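Local coordinates for NOL1/NOP2/sun family protein (Enterococcus faecium, PDB 3M4X) that probably transfers methyl groups from S-adenosylmethionine to cytosines of ribosomal RNA, as do its relatives of the RsmF family, at residues R344-N349 and W353-L358; E215-A220 and I246-E251; T7-F12 and G189-D194. All blocks are in the same frame, centred on the assembly; numbering follows the deposited sequence.

Interaction 1: residues R344-N349 and W353-L358; sequences RLLVFN and WEVPEL
Arg344 and Val355 open a ladder of backbone hydrogen bonds in a beta hairpin, whose strands 344-348 and 351-355 run antiparallel with the short segment axes at 138° and 4.7 Å apart at their closest. Two hydrogen-bonded pairs, Arg344 with Val355 and Leu346 with Trp353, flank the non-hydrogen-bonded pair Leu345-Glu354; the shortest bond runs from Trp353 N to Leu346 O at 2.8 Å. The hairpin forms one edge of a four-stranded antiparallel sheet.

Leu346, Trp353 and Val355 project from the same face, where Leu346 CD1 rests against Val355 CG2 at 3.9 Å. Phe348 brings its CD1 to Trp353 CD1 at 3.6 Å, the rings meeting obliquely with planes at 36°; on the tryptophan, His373 is a further ring partner. On the face shared by Leu345 and Glu354, Leu345 CD2 approaches Glu354 CB at 4.1 Å. The Glu354 carboxylate is held from outside the hairpin, by Tyr339 OH and the backbone N atoms of Thr342 and Gly343. Beyond the strand end, Glu357 bends at chi2 (63°) and lays its carboxylate against Arg344 CG and CD, with Glu357 OE2 3.1 Å from Arg344 CD, while Arg344 NE stays 4.2 Å from Glu357 OE2, beyond a salt bridge.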
loop_
_atom_site.group_PDB
_atom_site.type_symbol
_atom_site.label_atom_id
_atom_site.label_comp_id
_atom_site.label_asym_id
_atom_site.label_seq_id
_atom_site.Cartn_x
_atom_site.Cartn_y
_atom_site.Cartn_z
ATOM N N ARG A 344 9.072 19.243 -6.712
ATOM C CA ARG A 344 9.413 20.506 -6.058
ATOM C C ARG A 344 10.093 20.266 -4.718
ATOM O O ARG A 344 9.721 19.357 -3.989
ATOM C CB ARG A 344 8.158 21.353 -5.839
ATOM C CG ARG A 344 7.124 21.223 -6.934
ATOM C CD ARG A 344 6.300 22.493 -7.063
ATOM N NE ARG A 344 5.567 22.824 -5.842
ATOM C CZ ARG A 344 5.270 24.067 -5.470
ATOM N NH1 ARG A 344 5.653 25.096 -6.216
ATOM N NH2 ARG A 344 4.599 24.282 -4.345
ATOM N N LEU A 345 11.073 21.095 -4.377
ATOM C CA LEU A 345 11.772 20.920 -3.110
ATOM C C LEU A 345 11.230 21.857 -2.035
ATOM O O LEU A 345 11.310 23.076 -2.163
ATOM C CB LEU A 345 13.283 21.111 -3.285
ATOM C CG LEU A 345 13.956 20.194 -4.306
ATOM C CD1 LEU A 345 15.349 20.688 -4.633
ATOM C CD2 LEU A 345 13.992 18.763 -3.803
ATOM N N LEU A 346 10.673 21.277 -0.977
ATOM C CA LEU A 346 10.128 22.059 0.123
ATOM C C LEU A 346 10.768 21.644 1.439
ATOM O O LEU A 346 11.217 20.507 1.591
ATOM C CB LEU A 346 8.615 21.878 0.213
ATOM C CG LEU A 346 7.804 21.871 -1.085
ATOM C CD1 LEU A 346 6.322 21.810 -0.764
ATOM C CD2 LEU A 346 8.097 23.079 -1.958
ATOM N N VAL A 347 10.805 22.568 2.391
ATOM C CA VAL A 347 11.322 22.270 3.717
ATOM C C VAL A 347 10.260 22.532 4.793
ATOM O O VAL A 347 9.594 23.566 4.777
ATOM C CB VAL A 347 12.590 23.096 4.027
ATOM C CG1 VAL A 347 13.215 22.643 5.339
ATOM C CG2 VAL A 347 13.602 22.980 2.886
ATOM N N PHE A 348 10.084 21.573 5.698
ATOM C CA PHE A 348 9.273 21.766 6.896
ATOM C C PHE A 348 10.063 21.172 8.053
ATOM O O PHE A 348 10.470 20.014 7.982
ATOM C CB PHE A 348 7.926 21.036 6.793
ATOM C CG PHE A 348 7.300 21.076 5.425
ATOM C CD1 PHE A 348 7.109 19.907 4.705
ATOM C CD2 PHE A 348 6.883 22.274 4.867
ATOM C CE1 PHE A 348 6.523 19.929 3.444
ATOM C CE2 PHE A 348 6.298 22.306 3.605
ATOM C CZ PHE A 348 6.120 21.132 2.893
ATOM N N ASN A 349 10.294 21.949 9.109
ATOM C CA ASN A 349 11.058 21.450 10.255
ATOM C C ASN A 349 12.458 20.967 9.887
ATOM O O ASN A 349 12.981 20.038 10.514
ATOM C CB ASN A 349 10.312 20.303 10.945
ATOM C CG ASN A 349 9.282 20.789 11.938
ATOM O OD1 ASN A 349 9.187 21.984 12.215
ATOM N ND2 ASN A 349 8.507 19.861 12.487
ATOM N N TRP A 353 11.910 17.807 1.406
ATOM C CA TRP A 353 10.990 16.901 0.743
ATOM C C TRP A 353 10.983 17.180 -0.732
ATOM O O TRP A 353 11.121 18.321 -1.161
ATOM C CB TRP A 353 9.562 17.102 1.261
ATOM C CG TRP A 353 9.348 16.624 2.640
ATOM C CD1 TRP A 353 9.480 17.347 3.790
ATOM C CD2 TRP A 353 8.939 15.314 3.029
ATOM N NE1 TRP A 353 9.187 16.557 4.877
ATOM C CE2 TRP A 353 8.860 15.299 4.434
ATOM C CE3 TRP A 353 8.646 14.140 2.331
ATOM C CZ2 TRP A 353 8.494 14.167 5.147
ATOM C CZ3 TRP A 353 8.284 13.019 3.042
ATOM C CH2 TRP A 353 8.214 13.038 4.431
ATOM N N GLU A 354 10.787 16.135 -1.518
ATOM C CA GLU A 354 10.605 16.317 -2.943
ATOM C C GLU A 354 9.191 15.877 -3.222
ATOM O O GLU A 354 8.855 14.707 -3.031
ATOM C CB GLU A 354 11.603 15.470 -3.732
ATOM C CG GLU A 354 11.396 15.514 -5.238
ATOM C CD GLU A 354 12.404 14.671 -5.977
ATOM O OE1 GLU A 354 13.464 14.367 -5.392
ATOM O OE2 GLU A 354 12.137 14.305 -7.137
ATOM N N VAL A 355 8.366 16.824 -3.660
ATOM C CA VAL A 355 6.934 16.612 -3.796
ATOM C C VAL A 355 6.549 16.558 -5.265
ATOM O O VAL A 355 7.004 17.375 -6.055
ATOM C CB VAL A 355 6.148 17.756 -3.125
ATOM C CG1 VAL A 355 4.673 17.408 -3.053
ATOM C CG2 VAL A 355 6.693 18.018 -1.738
ATOM N N PRO A 356 5.704 15.589 -5.636
ATOM C CA PRO A 356 5.314 15.457 -7.038
ATOM C C PRO A 356 4.632 16.717 -7.524
ATOM O O PRO A 356 3.975 17.422 -6.762
ATOM C CB PRO A 356 4.327 14.292 -7.015
ATOM C CG PRO A 356 4.694 13.523 -5.805
ATOM C CD PRO A 356 5.090 14.548 -4.802
ATOM N N GLU A 357 4.797 17.004 -8.802
ATOM C CA GLU A 357 4.258 18.226 -9.354
ATOM C C GLU A 357 2.737 18.156 -9.362
ATOM O O GLU A 357 2.069 19.181 -9.354
ATOM C CB GLU A 357 4.803 18.448 -10.762
ATOM C CG GLU A 357 4.868 19.903 -11.147
ATOM C CD GLU A 357 5.813 20.684 -10.260
ATOM O OE1 GLU A 357 6.859 20.123 -9.872
ATOM O OE2 GLU A 357 5.510 21.854 -9.949
ATOM N N LEU A 358 2.209 16.934 -9.359
ATOM C CA LEU A 358 0.777 16.681 -9.412
ATOM C C LEU A 358 0.077 17.013 -8.106
ATOM O O LEU A 358 -1.143 17.146 -8.069
ATOM C CB LEU A 358 0.504 15.206 -9.726
ATOM C CG LEU A 358 0.432 14.733 -11.170
ATOM C CD1 LEU A 358 -0.538 15.606 -11.946
ATOM C CD2 LEU A 358 1.811 14.767 -11.787
#

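Interaction 2: residues E215-A220 and I246-E251; sequences EILSSA and ISWLVE
The indole of Trp248 presents an edge to Leu217: CZ3 of the six-membered ring lies 4.2 Å from Leu217 CB, which sits near the ring plane rather than above a face. This is apolar helix-to-helix packing in the Rossmann-like methyltransferase domain, between helix 205-222 and helix 243-252. The first of these lies in the beta-alpha-beta crossover that joins the parallel strands 176-182 and 228-234; the second follows strand 228-234 in the chain. The closest CA atoms across the segments, those of Leu217 and Leu249, are 8.4 Å apart, and the contact between the two segments is made by three side chains alone.

Trp248 reaches across because its CG is anti to the backbone N (chi1 178°), which carries the long ring out toward helix 205-222. Deeper down, Leu217 and Leu249 meet at about a right angle through their branched ends. Both leucines also touch Leu230 of strand 228-234, so the pair lies between the two helices and the sheet; Leu217 extends to Tyr232 and Leu249 to Leu300 of strand 295-302. Leu217 CD1 faces the whole isopropyl end of Leu249, with Leu249 CD1 at 4.0 Å and Leu249 CD2 only slightly farther, at 4.1 Å.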
loop_
_atom_site.group_PDB
_atom_site.type_symbol
_atom_site.label_atom_id
_atom_site.label_comp_id
_atom_site.label_asym_id
_atom_site.label_seq_id
_atom_site.Cartn_x
_atom_site.Cartn_y
_atom_site.Cartn_z
ATOM N N GLU A 215 -21.677 5.990 3.081
ATOM C CA GLU A 215 -21.139 7.297 3.442
ATOM C C GLU A 215 -19.724 7.518 2.896
ATOM O O GLU A 215 -19.403 8.596 2.385
ATOM C CB GLU A 215 -21.158 7.474 4.964
ATOM C CG GLU A 215 -22.564 7.599 5.540
ATOM C CD GLU A 215 -22.691 7.018 6.935
ATOM O OE1 GLU A 215 -21.691 7.037 7.685
ATOM O OE2 GLU A 215 -23.799 6.546 7.282
ATOM N N ILE A 216 -18.882 6.497 3.021
ATOM C CA ILE A 216 -17.525 6.574 2.538
ATOM C C ILE A 216 -17.542 6.773 1.026
ATOM O O ILE A 216 -16.854 7.654 0.500
ATOM C CB ILE A 216 -16.717 5.318 2.932
ATOM C CG1 ILE A 216 -16.582 5.240 4.451
ATOM C CG2 ILE A 216 -15.322 5.334 2.296
ATOM C CD1 ILE A 216 -15.913 3.987 4.946
ATOM N N LEU A 217 -18.368 5.983 0.343
ATOM C CA LEU A 217 -18.476 6.011 -1.116
ATOM C C LEU A 217 -19.077 7.280 -1.687
ATOM O O LEU A 217 -18.795 7.640 -2.829
ATOM C CB LEU A 217 -19.307 4.824 -1.609
ATOM C CG LEU A 217 -18.636 3.457 -1.593
ATOM C CD1 LEU A 217 -19.690 2.402 -1.852
ATOM C CD2 LEU A 217 -17.525 3.417 -2.658
ATOM N N SER A 218 -19.940 7.936 -0.917
ATOM C CA SER A 218 -20.565 9.153 -1.393
ATOM C C SER A 218 -19.518 10.262 -1.421
ATOM O O SER A 218 -19.578 11.175 -2.252
ATOM C CB SER A 218 -21.784 9.526 -0.537
ATOM O OG SER A 218 -21.414 9.827 0.798
ATOM N N SER A 219 -18.541 10.170 -0.525
ATOM C CA SER A 219 -17.407 11.077 -0.588
ATOM C C SER A 219 -16.457 10.692 -1.718
ATOM O O SER A 219 -15.992 11.553 -2.475
ATOM C CB SER A 219 -16.670 11.110 0.742
ATOM O OG SER A 219 -17.447 11.752 1.732
ATOM N N ALA A 220 -16.175 9.394 -1.834
ATOM C CA ALA A 220 -15.222 8.900 -2.826
ATOM C C ALA A 220 -15.613 9.343 -4.217
ATOM O O ALA A 220 -14.788 9.870 -4.968
ATOM C CB ALA A 220 -15.118 7.352 -2.767
ATOM N N ILE A 246 -22.946 -2.342 -4.552
ATOM C CA ILE A 246 -22.784 -2.104 -5.986
ATOM C C ILE A 246 -24.094 -1.705 -6.695
ATOM O O ILE A 246 -24.087 -0.870 -7.599
ATOM C CB ILE A 246 -22.156 -3.311 -6.703
ATOM C CG1 ILE A 246 -20.900 -3.779 -5.962
ATOM C CG2 ILE A 246 -21.809 -2.943 -8.138
ATOM C CD1 ILE A 246 -19.859 -2.696 -5.831
ATOM N N SER A 247 -25.212 -2.304 -6.292
ATOM C CA SER A 247 -26.512 -1.939 -6.847
ATOM C C SER A 247 -26.813 -0.500 -6.488
ATOM O O SER A 247 -27.181 0.299 -7.330
ATOM C CB SER A 247 -27.617 -2.840 -6.270
ATOM O OG SER A 247 -27.326 -4.199 -6.512
ATOM N N TRP A 248 -26.678 -0.195 -5.206
ATOM C CA TRP A 248 -26.863 1.147 -4.702
ATOM C C TRP A 248 -26.020 2.163 -5.485
ATOM O O TRP A 248 -26.519 3.226 -5.868
ATOM C CB TRP A 248 -26.519 1.183 -3.211
ATOM C CG TRP A 248 -26.632 2.553 -2.612
ATOM C CD1 TRP A 248 -27.770 3.160 -2.164
ATOM C CD2 TRP A 248 -25.563 3.485 -2.391
ATOM N NE1 TRP A 248 -27.477 4.409 -1.680
ATOM C CE2 TRP A 248 -26.131 4.638 -1.808
ATOM C CE3 TRP A 248 -24.180 3.458 -2.632
ATOM C CZ2 TRP A 248 -25.368 5.747 -1.450
ATOM C CZ3 TRP A 248 -23.422 4.560 -2.280
ATOM C CH2 TRP A 248 -24.021 5.696 -1.703
ATOM N N LEU A 249 -24.751 1.836 -5.732
ATOM C CA LEU A 249 -23.894 2.696 -6.561
ATOM C C LEU A 249 -24.482 2.909 -7.953
ATOM O O LEU A 249 -24.573 4.039 -8.430
ATOM C CB LEU A 249 -22.479 2.119 -6.692
ATOM C CG LEU A 249 -21.511 2.325 -5.526
ATOM C CD1 LEU A 249 -20.180 1.580 -5.750
ATOM C CD2 LEU A 249 -21.277 3.802 -5.334
ATOM N N VAL A 250 -24.861 1.813 -8.608
ATOM C CA VAL A 250 -25.395 1.863 -9.968
ATOM C C VAL A 250 -26.746 2.589 -10.043
ATOM O O VAL A 250 -27.071 3.221 -11.051
ATOM C CB VAL A 250 -25.547 0.444 -10.564
ATOM C CG1 VAL A 250 -26.349 0.478 -11.871
ATOM C CG2 VAL A 250 -24.187 -0.192 -10.774
ATOM N N GLU A 251 -27.523 2.509 -8.971
ATOM C CA GLU A 251 -28.826 3.163 -8.958
ATOM C C GLU A 251 -28.736 4.657 -8.702
ATOM O O GLU A 251 -29.569 5.428 -9.181
ATOM C CB GLU A 251 -29.751 2.495 -7.936
ATOM C CG GLU A 251 -30.273 1.155 -8.426
ATOM C CD GLU A 251 -30.783 0.263 -7.314
ATOM O OE1 GLU A 251 -30.638 0.632 -6.128
ATOM O OE2 GLU A 251 -31.312 -0.821 -7.630
#

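Interaction 3: residues T7-F12 and G189-D194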
loop_
_atom_site.group_PDB
_atom_site.type_symbol
_atom_site.label_atom_id
_atom_site.label_comp_id
_atom_site.label_asym_id
_atom_site.label_seq_id
_atom_site.Cartn_x
_atom_site.Cartn_y
_atom_site.Cartn_z
ATOM N N THR A 7 -15.909 -22.453 15.729
ATOM C CA THR A 7 -16.891 -21.792 16.589
ATOM C C THR A 7 -17.597 -20.627 15.899
ATOM O O THR A 7 -17.453 -19.478 16.309
ATOM C CB THR A 7 -16.231 -21.263 17.871
ATOM O OG1 THR A 7 -14.947 -20.700 17.552
ATOM C CG2 THR A 7 -16.061 -22.391 18.885
ATOM N N LEU A 8 -18.365 -20.924 14.858
ATOM C CA LEU A 8 -19.125 -19.892 14.158
ATOM C C LEU A 8 -20.315 -19.414 14.993
ATOM O O LEU A 8 -20.875 -20.183 15.773
ATOM C CB LEU A 8 -19.622 -20.420 12.810
ATOM C CG LEU A 8 -18.554 -20.999 11.883
ATOM C CD1 LEU A 8 -19.179 -21.523 10.605
ATOM C CD2 LEU A 8 -17.503 -19.955 11.575
ATOM N N PRO A 9 -20.700 -18.136 14.837
ATOM C CA PRO A 9 -21.896 -17.581 15.481
ATOM C C PRO A 9 -23.179 -18.173 14.908
ATOM O O PRO A 9 -23.332 -18.239 13.686
ATOM C CB PRO A 9 -21.812 -16.089 15.144
ATOM C CG PRO A 9 -20.360 -15.838 14.888
ATOM C CD PRO A 9 -19.886 -17.085 14.207
ATOM N N GLN A 10 -24.092 -18.585 15.785
ATOM C CA GLN A 10 -25.331 -19.241 15.371
ATOM C C GLN A 10 -26.077 -18.436 14.314
ATOM O O GLN A 10 -26.587 -19.001 13.348
ATOM C CB GLN A 10 -26.251 -19.503 16.574
ATOM C CG GLN A 10 -25.535 -19.511 17.916
ATOM C CD GLN A 10 -25.057 -18.127 18.326
ATOM O OE1 GLN A 10 -25.863 -17.222 18.551
ATOM N NE2 GLN A 10 -23.740 -17.955 18.419
ATOM N N GLN A 11 -26.143 -17.121 14.497
ATOM C CA GLN A 11 -26.893 -16.268 13.570
ATOM C C GLN A 11 -26.270 -16.239 12.175
ATOM O O GLN A 11 -26.973 -16.136 11.168
ATOM C CB GLN A 11 -27.025 -14.847 14.122
ATOM C CG GLN A 11 -27.787 -14.774 15.431
ATOM C CD GLN A 11 -29.088 -15.547 15.388
ATOM O OE1 GLN A 11 -29.306 -16.455 16.193
ATOM N NE2 GLN A 11 -29.961 -15.196 14.444
ATOM N N PHE A 12 -24.946 -16.332 12.146
ATOM C CA PHE A 12 -24.157 -16.393 10.921
ATOM C C PHE A 12 -24.406 -17.709 10.187
ATOM O O PHE A 12 -24.631 -17.727 8.976
ATOM C CB PHE A 12 -22.678 -16.259 11.292
ATOM C CG PHE A 12 -21.733 -16.456 10.142
ATOM C CD1 PHE A 12 -21.402 -15.395 9.306
ATOM C CD2 PHE A 12 -21.156 -17.692 9.909
ATOM C CE1 PHE A 12 -20.521 -15.576 8.256
ATOM C CE2 PHE A 12 -20.279 -17.878 8.857
ATOM C CZ PHE A 12 -19.961 -16.819 8.029
ATOM N N GLY A 189 -14.631 -12.467 6.426
ATOM C CA GLY A 189 -13.482 -13.027 5.737
ATOM C C GLY A 189 -12.277 -13.056 6.647
ATOM O O GLY A 189 -11.223 -13.583 6.280
HETATM N N MSE A 190 -12.431 -12.499 7.846
HETATM C CA MSE A 190 -11.350 -12.481 8.832
HETATM C C MSE A 190 -11.576 -13.498 9.963
HETATM O O MSE A 190 -10.782 -13.569 10.907
HETATM C CB MSE A 190 -11.177 -11.077 9.425
HETATM C CG MSE A 190 -10.709 -10.001 8.439
HETATM SE SE MSE A 190 -8.956 -10.384 7.618
HETATM C CE MSE A 190 -9.572 -10.970 5.851
ATOM N N PHE A 191 -12.648 -14.281 9.867
ATOM C CA PHE A 191 -12.969 -15.278 10.899
ATOM C C PHE A 191 -11.834 -16.283 11.198
ATOM O O PHE A 191 -11.490 -16.509 12.364
ATOM C CB PHE A 191 -14.252 -16.032 10.543
ATOM C CG PHE A 191 -15.511 -15.272 10.840
ATOM C CD1 PHE A 191 -15.464 -13.965 11.299
ATOM C CD2 PHE A 191 -16.748 -15.864 10.649
ATOM C CE1 PHE A 191 -16.630 -13.258 11.570
ATOM C CE2 PHE A 191 -17.914 -15.166 10.918
ATOM C CZ PHE A 191 -17.852 -13.860 11.379
ATOM N N ARG A 192 -11.280 -16.898 10.152
ATOM C CA ARG A 192 -10.169 -17.832 10.305
ATOM C C ARG A 192 -8.941 -17.149 10.895
ATOM O O ARG A 192 -8.283 -17.686 11.784
ATOM C CB ARG A 192 -9.778 -18.440 8.956
ATOM C CG ARG A 192 -10.723 -19.499 8.415
ATOM C CD ARG A 192 -9.967 -20.561 7.604
ATOM N NE ARG A 192 -9.417 -20.065 6.337
ATOM C CZ ARG A 192 -9.563 -20.698 5.173
ATOM N NH1 ARG A 192 -10.245 -21.846 5.121
ATOM N NH2 ARG A 192 -9.039 -20.193 4.060
ATOM N N LYS A 193 -8.641 -15.957 10.388
ATOM C CA LYS A 193 -7.405 -15.250 10.720
ATOM C C LYS A 193 -7.468 -14.565 12.085
ATOM O O LYS A 193 -6.551 -14.698 12.893
ATOM C CB LYS A 193 -7.068 -14.227 9.626
ATOM C CG LYS A 193 -5.586 -13.901 9.497
ATOM C CD LYS A 193 -5.328 -12.832 8.425
ATOM C CE LYS A 193 -3.834 -12.666 8.144
ATOM N NZ LYS A 193 -3.543 -11.467 7.310
ATOM N N ASP A 194 -8.550 -13.839 12.349
ATOM C CA ASP A 194 -8.667 -13.120 13.613
ATOM C C ASP A 194 -9.884 -13.547 14.430
ATOM O O ASP A 194 -11.000 -13.129 14.145
ATOM C CB ASP A 194 -8.700 -11.613 13.368
ATOM C CG ASP A 194 -8.772 -10.823 14.652
ATOM O OD1 ASP A 194 -8.682 -11.445 15.736
ATOM O OD2 ASP A 194 -8.923 -9.585 14.575
#
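An edge-to-face aromatic pair, Phe12 with Phe191, joins the start of the N-terminal domain to a loop of the methyltransferase domain. That loop follows strand 176-182, and segment 189-194 comes shortly after the Pro-Cys-Ser-Gly sequence that marks motif IV in RNA cytosine-5 methyltransferases. Phe191 directs its edge at the face of Phe12: its CE2 stands 3.7 Å above the plane, over the ring centre, and the nearest single atom is Phe12 CE1. The ring planes are inclined at 60° and the centroids are 5.1 Å apart, a tilted form of the T-shaped stack.

With CG opposite its backbone N (chi1 174°), the ring of Phe12 extends toward the loop and offers its face to Phe191 CE2. Two further residues of the N-terminal segment add to the apolar surface round Phe191. Pro9, the N-cap residue of helix 10-20, brings its CD to within 4.3 Å of Phe191 CE2, while Leu8 CD2 lies at the same distance from Phe191 CD2. The contact is wholly apolar and small, with Phe191 the one residue of its segment that meets the other.

Around this pair, Leu8 and Phe12 continue onto Leu31 of helix 24-33. Phe191 has a second edge-to-face partner in Trp201 and packs on Ala197 and Ile198 of helix 195-200, which places it between that helix and the start of helix 10-20.

How the interactions relate
From the N terminus, interaction 3 comes first: it brings residues 189-194 back to 7-12 across 176 intervening residues, tying the N-terminal domain to the motif IV region of the methyltransferase domain. Interaction 2 then closes a much shorter loop of 25 residues, joining two helices that lie on the sheet of that same domain. Interaction 1 closes the tight turn of a hairpin in the first C-terminal domain. The three follow one another in series; none nests or crosses. None touches another: the centres of interactions 2 and 3 are about 27 Å apart, whereas interactions 1 and 3 lie on opposite sides of the chain's centre, about 46 Å between centres.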